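Local coordinates for molybdopterin biosynthesis Mog protein (Mycobacterium tuberculosis, PDB 2G4R) that probably binds molybdopterin and activates it by adenylylation during molybdenum cofactor biosynthesis, at residues T3-I8 with A61-I66. Sequence-based numbering, arbitrary orientation.
Sequences TRSARI and AGVDVI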
ATOM      1  N   THR A   3     -12.763 -18.824  19.468  1.00 55.26           N
ATOM      2  CA  THR A   3     -12.045 -19.003  18.159  1.00 54.04           C
ATOM      3  C   THR A   3     -13.069 -18.893  16.984  1.00 53.92           C
ATOM      4  O   THR A   3     -13.889 -19.803  16.795  1.00 55.61           O
ATOM      5  CB  THR A   3     -11.248 -20.378  18.120  1.00 54.35           C
ATOM      6  OG1 THR A   3     -10.794 -20.787  19.427  1.00 52.40           O
ATOM      7  CG2 THR A   3     -10.055 -20.243  17.289  1.00 55.39           C
ATOM      8  N   ARG A   4     -13.057 -17.776  16.235  1.00 52.93           N
ATOM      9  CA  ARG A   4     -13.977 -17.573  15.071  1.00 50.97           C
ATOM     10  C   ARG A   4     -13.650 -16.363  14.132  1.00 48.59           C
ATOM     11  O   ARG A   4     -13.672 -16.551  12.911  1.00 48.71           O
ATOM     12  CB  ARG A   4     -15.451 -17.493  15.540  1.00 51.85           C
ATOM     13  CG  ARG A   4     -16.441 -16.809  14.543  1.00 54.02           C
ATOM     14  CD  ARG A   4     -17.393 -15.817  15.213  1.00 55.36           C
ATOM     15  NE  ARG A   4     -18.212 -16.475  16.228  1.00 65.31           N
ATOM     16  CZ  ARG A   4     -19.331 -17.176  15.998  1.00 69.16           C
ATOM     17  NH1 ARG A   4     -19.827 -17.335  14.767  1.00 68.18           N
ATOM     18  NH2 ARG A   4     -19.964 -17.732  17.026  1.00 67.75           N
ATOM     19  N   SER A   5     -13.380 -15.151  14.656  1.00 45.20           N
ATOM     20  CA  SER A   5     -13.120 -13.951  13.787  1.00 43.28           C
ATOM     21  C   SER A   5     -11.798 -13.220  14.024  1.00 40.44           C
ATOM     22  O   SER A   5     -11.389 -13.006  15.167  1.00 38.54           O
ATOM     23  CB  SER A   5     -14.261 -12.935  13.878  1.00 42.71           C
ATOM     24  OG  SER A   5     -14.232 -12.195  15.086  1.00 46.62           O
ATOM     25  N   ALA A   6     -11.119 -12.829  12.947  1.00 37.94           N
ATOM     26  CA  ALA A   6      -9.780 -12.270  13.101  1.00 36.98           C
ATOM     27  C   ALA A   6      -9.429 -11.308  11.978  1.00 36.09           C
ATOM     28  O   ALA A   6     -10.073 -11.326  10.901  1.00 34.08           O
ATOM     29  CB  ALA A   6      -8.702 -13.426  13.208  1.00 36.78           C
ATOM     30  N   ARG A   7      -8.442 -10.447  12.266  1.00 33.05           N
ATOM     31  CA  ARG A   7      -7.711  -9.726  11.266  1.00 33.74           C
ATOM     32  C   ARG A   7      -6.197  -9.855  11.411  1.00 31.26           C
ATOM     33  O   ARG A   7      -5.673 -10.021  12.502  1.00 29.36           O
ATOM     34  CB  ARG A   7      -8.080  -8.279  11.325  1.00 33.08           C
ATOM     35  CG  ARG A   7      -9.508  -8.066  10.900  1.00 35.55           C
ATOM     36  CD  ARG A   7      -9.826  -6.651  10.664  1.00 39.86           C
ATOM     37  NE  ARG A   7     -11.216  -6.446  10.224  1.00 43.87           N
ATOM     38  CZ  ARG A   7     -11.759  -5.239  10.066  1.00 47.50           C
ATOM     39  NH1 ARG A   7     -11.030  -4.128  10.245  1.00 44.38           N
ATOM     40  NH2 ARG A   7     -13.041  -5.135   9.714  1.00 49.55           N
ATOM     41  N   ILE A   8      -5.525  -9.611  10.286  1.00 31.22           N
ATOM     42  CA  ILE A   8      -4.099  -9.647  10.127  1.00 30.01           C
ATOM     43  C   ILE A   8      -3.636  -8.306   9.597  1.00 29.25           C
ATOM     44  O   ILE A   8      -4.110  -7.808   8.576  1.00 26.97           O
ATOM     45  CB  ILE A   8      -3.675 -10.716   9.092  1.00 30.79           C
ATOM     46  CG1 ILE A   8      -4.160 -12.098   9.506  1.00 28.47           C
ATOM     47  CG2 ILE A   8      -2.151 -10.777   8.955  1.00 30.71           C
ATOM     48  CD1 ILE A   8      -3.997 -13.124   8.365  1.00 31.23           C
ATOM     49  N   ALA A  61     -14.699  -3.002  14.871  1.00 42.77           N
ATOM     50  CA  ALA A  61     -15.410  -4.151  14.280  1.00 42.39           C
ATOM     51  C   ALA A  61     -15.779  -5.311  15.257  1.00 42.79           C
ATOM     52  O   ALA A  61     -16.571  -6.217  14.890  1.00 42.42           O
ATOM     53  CB  ALA A  61     -14.602  -4.721  13.104  1.00 43.26           C
ATOM     54  N   GLY A  62     -15.157  -5.341  16.436  1.00 41.79           N
ATOM     55  CA  GLY A  62     -15.388  -6.414  17.436  1.00 40.29           C
ATOM     56  C   GLY A  62     -14.816  -7.780  17.085  1.00 39.64           C
ATOM     57  O   GLY A  62     -15.368  -8.824  17.451  1.00 38.28           O
ATOM     58  N   VAL A  63     -13.706  -7.803  16.352  1.00 38.73           N
ATOM     59  CA  VAL A  63     -13.055  -9.048  16.012  1.00 37.03           C
ATOM     60  C   VAL A  63     -12.513  -9.730  17.286  1.00 34.70           C
ATOM     61  O   VAL A  63     -12.137  -9.060  18.210  1.00 34.52           O
ATOM     62  CB  VAL A  63     -11.933  -8.780  14.957  1.00 38.34           C
ATOM     63  CG1 VAL A  63     -10.788  -7.981  15.489  1.00 37.55           C
ATOM     64  CG2 VAL A  63     -11.410 -10.017  14.464  1.00 41.31           C
ATOM     65  N   ASP A  64     -12.464 -11.054  17.308  1.00 34.02           N
ATOM     66  CA  ASP A  64     -11.928 -11.804  18.476  1.00 33.72           C
ATOM     67  C   ASP A  64     -10.396 -11.642  18.611  1.00 31.95           C
ATOM     68  O   ASP A  64      -9.850 -11.618  19.749  1.00 30.25           O
ATOM     69  CB  ASP A  64     -12.249 -13.302  18.349  1.00 33.94           C
ATOM     70  CG  ASP A  64     -13.752 -13.597  18.241  1.00 38.16           C
ATOM     71  OD1 ASP A  64     -14.545 -13.028  19.006  1.00 38.33           O
ATOM     72  OD2 ASP A  64     -14.133 -14.373  17.349  1.00 41.43           O
ATOM     73  N   VAL A  65      -9.696 -11.568  17.467  1.00 29.61           N
ATOM     74  CA  VAL A  65      -8.245 -11.580  17.491  1.00 31.45           C
ATOM     75  C   VAL A  65      -7.613 -10.753  16.393  1.00 30.35           C
ATOM     76  O   VAL A  65      -8.007 -10.815  15.200  1.00 32.30           O
ATOM     77  CB  VAL A  65      -7.627 -13.037  17.389  1.00 31.44           C
ATOM     78  CG1 VAL A  65      -6.145 -12.982  17.687  1.00 34.69           C
ATOM     79  CG2 VAL A  65      -8.302 -14.032  18.317  1.00 36.71           C
ATOM     80  N   ILE A  66      -6.630  -9.976  16.760  1.00 28.72           N
ATOM     81  CA  ILE A  66      -5.804  -9.297  15.753  1.00 29.44           C
ATOM     82  C   ILE A  66      -4.355  -9.737  15.882  1.00 29.31           C
ATOM     83  O   ILE A  66      -3.747  -9.632  16.969  1.00 27.88           O
ATOM     84  CB  ILE A  66      -5.878  -7.731  15.841  1.00 27.30           C
ATOM     85  CG1 ILE A  66      -7.305  -7.219  15.789  1.00 30.19           C
ATOM     86  CG2 ILE A  66      -4.980  -7.092  14.788  1.00 30.19           C
ATOM     87  CD1 ILE A  66      -7.465  -5.853  16.413  1.00 30.64           C
TER
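Ser5 and Asp64 grip each other just before two neighbouring parallel strands, 6-11 and 65-69, of the central mixed sheet of this molybdopterin-binding fold, a worked example of how side chains can join two parallel strands just ahead of their backbone ladder. Asp64 CG stands anti to its own carbonyl carbon (chi1 -58°), and the carboxylate reaches across to the 3-8 segment: Ser5 N donates to Asp64 OD2 at 2.9 Å, meeting the oxygen on its anti side and 22° out of the carboxylate plane. In return Ser5 OG, set between its backbone N and carbonyl carbon (chi1 76°), accepts from Asp64 N at 3.1 Å, while a weak bond links OG to OD2. The Asp64 backbone N-H is thus shared, since it also makes a weak bond to Ser5 O. Beyond this clasp the parallel ladder begins, with Val65 N bonding Ser5 O at 3.2 Å and Arg7 N bonding Val65 O at 3.0 Å.

Ala6 and Val65 pair on one face, where both touch Phe37, their CB atoms 4.3 Å apart. Arg7 and Ile66 lie on the other, against helix 49-60. That helix ends in a Schellman motif at Gly62, and its neighbour Ala61 meets the extended Arg7 side chain, which also packs on Ser38 of a second subunit: Ala61 CB lies over one face of the guanidinium, 3.8 Å from Arg7 NH2.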